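Local coordinates for protein pseudoalteromonas arctica PAMC 21717 (Pseudoalteromonas arctica, PDB 5YL7) that cleaves proteins as a cold-active, calcium-binding serine protease of the subtilase family, at residues P46-N51 / N114-A119; A52-G57 / A125-V130. One frame throughout, in Å; residues are numbered along the deposited sequence.

The long loop between strands 36-41 and 58-59 supplies the first segment of both contacts, 46-51 running straight on into 52-57. Its partners, 114-119 and 125-130, follow each other on the chain between helix 100-109 and the end of strand 126-131. In contact 1 the loop is tied to 114-119 through a calcium ion; in contact 2 it pairs with the strand through backbone bonds. The two centres lie about 14 Å apart, and the nearest atom of the Asn53 side chain of contact 2 is about 8 Å from the calcium of contact 1. Pro129 of contact 2 lies near, without touching, the residues of the probable Ser-His-Asp triad.

Contact 1 of 2, residues P46-N51 / N114-A119; sequences PHADLN and NGEGVA. With CA (calcium ion), chain C.
Asp49 reaches across to 114-119 and grips a calcium ion with both carboxylate oxygens. From CB, which points toward the opposing loop, the chain leads to CG, 3.6 Å from Glu116 O. OD1 binds the calcium at 2.4 Å and also accepts a hydrogen bond from Asn114 ND2 (2.8 Å, 154° at the hydrogen), met nearly end-on. Carboxylate and amide are almost coplanar, 3° apart, as suits an amide whose OD1 binds the same ion while its ND2 holds the acid. OD2 completes the bidentate grip at 2.5 Å from the calcium and takes the N-H of Val118 in a more bent bond (OD2 to N 2.9 Å). Val118 CG2, between its backbone N and carbonyl carbon, also lies against OD2, and a CB on Gly117 would run into this oxygen. Carbonyls Glu116 O and Val118 O, together with Asp5 and Val111, bring the ion to seven ligand atoms. A water joins Ala48 O to Glu116 OE2, and the backbone N of Asp49 bonds in the ring plane to His47 ND1. The site packs against the antiparallel pair 258-263 and 272-277: Thr261 and Tyr274 touch both Asp49 and Val118, and His47 NE2 bonds to Ser273 O.

Contact 2 of 2, residues A52-G57 / A125-V130; sequences ANILPG and AKVVPV
Ala125 begins the strand side of the pairing, its carbonyl O resting 3.7 Å from Asn53 CG. The Asn53 amide is held at its nitrogen: ND2 bonds to Ala109 O, at the end of helix 100-109, and weakly to Tyr123 O. OD1 lies 2.8 Å from a water that also sits beside Ala125 O and accepts from Lys126 NZ. An alanine in place of Asn53 would probably leave Ala109 O without this donor and the water without one of its neighbours, opening a gap over Ala125 O. Lys126 crosses Asn53 at about a right angle; bends at chi2 (-72°) and chi4 fold its chain back over the loop, CD against Asn53 CA and CE near Ala52 O, while CB touches Leu55 CD1 at 3.6 Å. Val127 carries the single bridge, opposite Ile54. Its N donates to Asn53 O (2.8 Å, 173° at the hydrogen) and its O accepts from Leu55 N (2.9 Å, 177°), both almost straight; Val127 CG1 lies alongside Ile54 CD1. On the other side, Val128 CG2 meets Leu55 CD1 at 3.9 Å, and Val128 CG1 packs against Pro56 O and Gly57 CA. Pro129 has no N-H to offer, and its CD instead abuts Leu55 O at 3.1 Å, with CG beside Ile54 CG2. Pro129 O receives a CA-H contact from Gly57 CA (3.2 Å), where a CB would clash, and also accepts a backbone hydrogen bond from Tyr58, the first residue of strand 58-59. Beyond it, the Val130 side chain touches Trp149 of helix 140-150. This is the edge of the central parallel sheet of the subtilisin-like fold: the loop makes one parallel beta bridge to 126-131 just ahead of the outermost strand, 58-59.

Contact 1 of 2, residues P46-N51 / N114-A119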
ATOM      1  N   PRO A  46      -4.473  16.043  -1.118  1.00  7.18           N
ATOM      2  CA  PRO A  46      -5.933  15.920  -1.270  1.00  7.04           C
ATOM      3  C   PRO A  46      -6.378  15.954  -2.727  1.00  7.44           C
ATOM      4  O   PRO A  46      -7.205  16.787  -3.169  1.00  8.14           O
ATOM      5  CB  PRO A  46      -6.456  17.120  -0.452  1.00  7.69           C
ATOM      6  CG  PRO A  46      -5.435  18.142  -0.773  1.00  7.05           C
ATOM      7  CD  PRO A  46      -4.110  17.412  -0.649  1.00  6.89           C
ATOM      8  N   HIS A  47      -5.881  15.012  -3.476  1.00  6.82           N
ATOM      9  CA  HIS A  47      -6.129  14.905  -4.930  1.00  6.19           C
ATOM     10  C   HIS A  47      -7.627  14.859  -5.135  1.00  6.06           C
ATOM     11  O   HIS A  47      -8.362  14.150  -4.424  1.00  6.36           O
ATOM     12  CB  HIS A  47      -5.406  13.632  -5.434  1.00  6.39           C
ATOM     13  CG  HIS A  47      -5.379  13.487  -6.920  1.00  6.19           C
ATOM     14  ND1 HIS A  47      -6.509  13.365  -7.703  1.00  6.52           N
ATOM     15  CD2 HIS A  47      -4.298  13.320  -7.704  1.00  6.66           C
ATOM     16  CE1 HIS A  47      -6.084  13.160  -8.953  1.00  6.73           C
ATOM     17  NE2 HIS A  47      -4.748  13.124  -8.970  1.00  7.05           N
ATOM     18  N   ALA A  48      -8.074  15.537  -6.158  1.00  5.93           N
ATOM     19  CA  ALA A  48      -9.496  15.528  -6.511  1.00  6.10           C
ATOM     20  C   ALA A  48     -10.127  14.193  -6.713  1.00  6.48           C
ATOM     21  O   ALA A  48     -11.316  13.960  -6.510  1.00  7.38           O
ATOM     22  CB  ALA A  48      -9.754  16.364  -7.784  1.00  7.64           C
ATOM     23  N   ASP A  49      -9.267  13.194  -7.145  1.00  6.33           N
ATOM     24  CA  ASP A  49      -9.745  11.829  -7.382  1.00  6.17           C
ATOM     25  C   ASP A  49      -9.510  10.857  -6.225  1.00  6.24           C
ATOM     26  O   ASP A  49      -9.556   9.670  -6.366  1.00  6.94           O
ATOM     27  CB  ASP A  49      -9.184  11.229  -8.678  1.00  6.83           C
ATOM     28  CG  ASP A  49     -10.074  10.268  -9.374  1.00  7.36           C
ATOM     29  OD1 ASP A  49     -11.324  10.423  -9.285  1.00  7.44           O
ATOM     30  OD2 ASP A  49      -9.553   9.310 -10.041  1.00  6.69           O
ATOM     31  N   LEU A  50      -9.203  11.462  -5.055  1.00  6.19           N
ATOM     32  CA  LEU A  50      -8.893  10.660  -3.829  1.00  6.00           C
ATOM     33  C   LEU A  50      -9.599  11.208  -2.596  1.00  6.37           C
ATOM     34  O   LEU A  50      -9.991  10.431  -1.718  1.00  6.39           O
ATOM     35  CB  LEU A  50      -7.348  10.702  -3.630  1.00  7.25           C
ATOM     36  CG  LEU A  50      -6.825   9.904  -2.440  1.00  7.79           C
ATOM     37  CD1 LEU A  50      -7.210   8.419  -2.551  1.00  9.06           C
ATOM     38  CD2 LEU A  50      -5.345  10.130  -2.323  1.00  8.91           C
ATOM     39  N   ASN A  51      -9.624  12.542  -2.427  1.00  6.68           N
ATOM     40  CA  ASN A  51      -9.905  13.116  -1.104  1.00  7.02           C
ATOM     41  C   ASN A  51     -11.240  12.721  -0.526  1.00  7.06           C
ATOM     42  O   ASN A  51     -11.322  12.620   0.692  1.00  7.49           O
ATOM     43  CB  ASN A  51      -9.746  14.648  -1.150  1.00  8.07           C
ATOM     44  CG  ASN A  51      -9.578  15.196   0.151  1.00  9.53           C
ATOM     45  OD1 ASN A  51     -10.475  16.046   0.599  1.00 16.14           O
ATOM     46  ND2 ASN A  51      -8.592  14.843   0.847  1.00  9.68           N
ATOM     47  N   ASN A 114     -16.645   8.182 -10.937  1.00  8.65           N
ATOM     48  CA  ASN A 114     -16.863   9.625 -10.931  1.00  9.34           C
ATOM     49  C   ASN A 114     -16.511  10.287 -12.259  1.00  8.44           C
ATOM     50  O   ASN A 114     -16.363  11.490 -12.335  1.00 10.55           O
ATOM     51  CB  ASN A 114     -16.187  10.326  -9.736  1.00  8.68           C
ATOM     52  CG  ASN A 114     -14.652  10.246  -9.809  1.00  7.06           C
ATOM     53  OD1 ASN A 114     -14.092   9.374 -10.503  1.00  8.70           O
ATOM     54  ND2 ASN A 114     -13.982  11.166  -9.161  1.00  8.06           N
ATOM     55  N   GLY A 115     -16.271   9.485 -13.298  1.00  9.25           N
ATOM     56  CA  GLY A 115     -15.992  10.029 -14.575  1.00  9.78           C
ATOM     57  C   GLY A 115     -14.752  10.763 -14.772  1.00 10.19           C
ATOM     58  O   GLY A 115     -14.507  11.534 -15.732  1.00 12.15           O
ATOM     59  N   GLU A 116     -13.789  10.565 -13.803  1.00 10.19           N
ATOM     60  CA  GLU A 116     -12.586  11.343 -13.697  1.00 10.46           C
ATOM     61  C   GLU A 116     -11.393  10.401 -13.359  1.00  8.00           C
ATOM     62  O   GLU A 116     -11.604   9.546 -12.504  1.00  7.77           O
ATOM     63  CB  GLU A 116     -12.682  12.386 -12.565  1.00 12.86           C
ATOM     64  CG  GLU A 116     -11.527  13.291 -12.425  1.00 15.59           C
ATOM     65  CD  GLU A 116     -11.783  14.395 -11.362  1.00 19.42           C
ATOM     66  OE1 GLU A 116     -10.797  15.139 -11.115  1.00 20.14           O
ATOM     67  OE2 GLU A 116     -12.928  14.448 -10.786  1.00 21.64           O
ATOM     68  N   GLY A 117     -10.275  10.579 -13.973  1.00  7.69           N
ATOM     69  CA  GLY A 117      -9.041   9.928 -13.458  1.00  7.41           C
ATOM     70  C   GLY A 117      -9.172   8.435 -13.490  1.00  7.24           C
ATOM     71  O   GLY A 117      -9.551   7.773 -14.470  1.00  7.32           O
ATOM     72  N   VAL A 118      -8.747   7.831 -12.369  1.00  6.71           N
ATOM     73  CA  VAL A 118      -8.553   6.416 -12.135  1.00  6.01           C
ATOM     74  C   VAL A 118      -9.575   5.736 -11.269  1.00  5.67           C
ATOM     75  O   VAL A 118     -10.473   6.466 -10.701  1.00  6.39           O
ATOM     76  CB  VAL A 118      -7.096   6.181 -11.548  1.00  6.47           C
ATOM     77  CG1 VAL A 118      -6.020   6.594 -12.524  1.00  7.21           C
ATOM     78  CG2 VAL A 118      -6.953   6.926 -10.251  1.00  6.42           C
ATOM     79  N   ALA A 119      -9.450   4.417 -11.091  1.00  5.88           N
ATOM     80  CA  ALA A 119     -10.197   3.689 -10.129  1.00  5.59           C
ATOM     81  C   ALA A 119      -9.307   3.168  -9.014  1.00  5.99           C
ATOM     82  O   ALA A 119      -8.071   3.172  -9.148  1.00  6.29           O
ATOM     83  CB  ALA A 119     -10.939   2.546 -10.818  1.00  7.89           C
TER
HETATM   84 CA    CA C 801     -11.848   8.369 -10.491  1.00  6.54          CA
HETATM   85  O   HOH W   1     -13.374  15.130  -8.042  1.00 18.60           O

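Contact 2 of 2, residues A52-G57 / A125-V130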
ATOM      1  N   ALA A  52     -12.241  12.489  -1.310  1.00  6.86           N
ATOM      2  CA  ALA A  52     -13.502  12.074  -0.711  1.00  7.96           C
ATOM      3  C   ALA A  52     -13.446  10.791   0.085  1.00  7.81           C
ATOM      4  O   ALA A  52     -14.295  10.464   0.892  1.00  9.88           O
ATOM      5  CB  ALA A  52     -14.600  11.939  -1.722  1.00  9.18           C
ATOM      6  N   ASN A  53     -12.398   9.923  -0.245  1.00  6.41           N
ATOM      7  CA  ASN A  53     -12.207   8.675   0.457  1.00  6.34           C
ATOM      8  C   ASN A  53     -11.166   8.757   1.509  1.00  6.93           C
ATOM      9  O   ASN A  53     -10.776   7.687   2.082  1.00  7.88           O
ATOM     10  CB  ASN A  53     -11.893   7.550  -0.543  1.00  6.64           C
ATOM     11  CG  ASN A  53     -13.075   7.098  -1.325  1.00  8.96           C
ATOM     12  OD1 ASN A  53     -14.220   7.503  -0.989  1.00 10.62           O
ATOM     13  ND2 ASN A  53     -12.864   6.310  -2.370  1.00  9.54           N
ATOM     14  N   ILE A  54     -10.675   9.908   1.894  1.00  6.46           N
ATOM     15  CA  ILE A  54      -9.679  10.110   2.965  1.00  7.07           C
ATOM     16  C   ILE A  54     -10.378  10.470   4.272  1.00  8.44           C
ATOM     17  O   ILE A  54     -11.256  11.380   4.246  1.00 10.75           O
ATOM     18  CB  ILE A  54      -8.676  11.172   2.537  1.00  8.04           C
ATOM     19  CG1 ILE A  54      -7.848  10.746   1.366  1.00  8.81           C
ATOM     20  CG2 ILE A  54      -7.814  11.667   3.709  1.00  9.58           C
ATOM     21  CD1 ILE A  54      -6.837   9.695   1.646  1.00 11.43           C
ATOM     22  N   LEU A  55     -10.032   9.839   5.335  1.00  6.84           N
ATOM     23  CA  LEU A  55     -10.440  10.139   6.699  1.00  7.03           C
ATOM     24  C   LEU A  55      -9.332  10.878   7.400  1.00  7.44           C
ATOM     25  O   LEU A  55      -8.178  10.893   6.983  1.00  7.54           O
ATOM     26  CB  LEU A  55     -10.746   8.859   7.454  1.00  8.27           C
ATOM     27  CG  LEU A  55     -12.001   8.147   7.024  1.00  9.25           C
ATOM     28  CD1 LEU A  55     -12.003   6.749   7.635  1.00 11.16           C
ATOM     29  CD2 LEU A  55     -13.204   8.971   7.531  1.00 11.19           C
ATOM     30  N   PRO A  56      -9.597  11.545   8.535  1.00  7.64           N
ATOM     31  CA  PRO A  56      -8.560  12.087   9.325  1.00  7.72           C
ATOM     32  C   PRO A  56      -7.544  11.017   9.721  1.00  6.83           C
ATOM     33  O   PRO A  56      -7.887   9.865   9.966  1.00  7.63           O
ATOM     34  CB  PRO A  56      -9.292  12.547  10.628  1.00  9.14           C
ATOM     35  CG  PRO A  56     -10.662  12.856  10.148  1.00 10.71           C
ATOM     36  CD  PRO A  56     -10.921  11.787   9.105  1.00  8.66           C
ATOM     37  N   GLY A  57      -6.291  11.411   9.794  1.00  6.73           N
ATOM     38  CA  GLY A  57      -5.167  10.507  10.149  1.00  6.29           C
ATOM     39  C   GLY A  57      -4.277  11.078  11.161  1.00  5.40           C
ATOM     40  O   GLY A  57      -4.688  11.838  12.060  1.00  7.23           O
ATOM     41  N   ALA A 125     -14.174   1.710   0.224  1.00  6.98           N
ATOM     42  CA  ALA A 125     -13.519   1.799   1.517  1.00  6.20           C
ATOM     43  C   ALA A 125     -13.134   3.226   1.755  1.00  7.08           C
ATOM     44  O   ALA A 125     -13.208   4.094   0.893  1.00  7.67           O
ATOM     45  CB  ALA A 125     -12.319   0.870   1.564  1.00  6.56           C
ATOM     46  N   LYS A 126     -12.563   3.497   2.926  1.00  6.70           N
ATOM     47  CA  LYS A 126     -11.961   4.756   3.255  1.00  7.31           C
ATOM     48  C   LYS A 126     -10.534   4.551   3.750  1.00  6.19           C
ATOM     49  O   LYS A 126     -10.239   3.455   4.356  1.00  6.95           O
ATOM     50  CB  LYS A 126     -12.717   5.485   4.352  1.00  9.62           C
ATOM     51  CG  LYS A 126     -14.120   5.786   3.994  1.00 12.96           C
ATOM     52  CD  LYS A 126     -14.215   6.876   2.976  1.00 16.41           C
ATOM     53  CE  LYS A 126     -15.575   7.663   3.100  1.00 21.43           C
ATOM     54  NZ  LYS A 126     -16.669   6.829   2.645  1.00 24.36           N
ATOM     55  N   VAL A 127      -9.670   5.508   3.476  1.00  5.83           N
ATOM     56  CA  VAL A 127      -8.253   5.443   3.850  1.00  6.07           C
ATOM     57  C   VAL A 127      -7.967   6.397   4.993  1.00  6.75           C
ATOM     58  O   VAL A 127      -8.323   7.588   4.922  1.00  6.00           O
ATOM     59  CB  VAL A 127      -7.363   5.743   2.693  1.00  6.58           C
ATOM     60  CG1 VAL A 127      -5.897   6.036   3.088  1.00  6.75           C
ATOM     61  CG2 VAL A 127      -7.389   4.616   1.690  1.00  7.73           C
ATOM     62  N   VAL A 128      -7.293   5.859   6.009  1.00  5.26           N
ATOM     63  CA  VAL A 128      -6.702   6.703   7.086  1.00  5.82           C
ATOM     64  C   VAL A 128      -5.253   6.861   6.741  1.00  5.28           C
ATOM     65  O   VAL A 128      -4.472   5.877   6.738  1.00  5.38           O
ATOM     66  CB  VAL A 128      -6.868   6.067   8.462  1.00  5.72           C
ATOM     67  CG1 VAL A 128      -6.088   6.747   9.540  1.00  5.90           C
ATOM     68  CG2 VAL A 128      -8.327   6.008   8.821  1.00  6.58           C
ATOM     69  N   PRO A 129      -4.784   8.041   6.432  1.00  5.23           N
ATOM     70  CA  PRO A 129      -3.408   8.283   6.148  1.00  5.42           C
ATOM     71  C   PRO A 129      -2.592   8.409   7.401  1.00  4.60           C
ATOM     72  O   PRO A 129      -2.931   9.199   8.272  1.00  5.37           O
ATOM     73  CB  PRO A 129      -3.416   9.605   5.376  1.00  6.21           C
ATOM     74  CG  PRO A 129      -4.608  10.333   5.952  1.00  6.48           C
ATOM     75  CD  PRO A 129      -5.613   9.272   6.299  1.00  5.84           C
ATOM     76  N   VAL A 130      -1.575   7.577   7.565  1.00  4.96           N
ATOM     77  CA  VAL A 130      -0.676   7.610   8.717  1.00  5.22           C
ATOM     78  C   VAL A 130       0.661   7.934   8.200  1.00  4.99           C
ATOM     79  O   VAL A 130       1.320   7.120   7.527  1.00  6.01           O
ATOM     80  CB  VAL A 130      -0.745   6.295   9.514  1.00  5.50           C
ATOM     81  CG1 VAL A 130       0.095   6.418  10.781  1.00  6.52           C
ATOM     82  CG2 VAL A 130      -2.160   5.947   9.858  1.00  6.05           C
TER
HETATM   83  O   HOH W   2     -15.723   5.523   0.341  1.00 16.13           O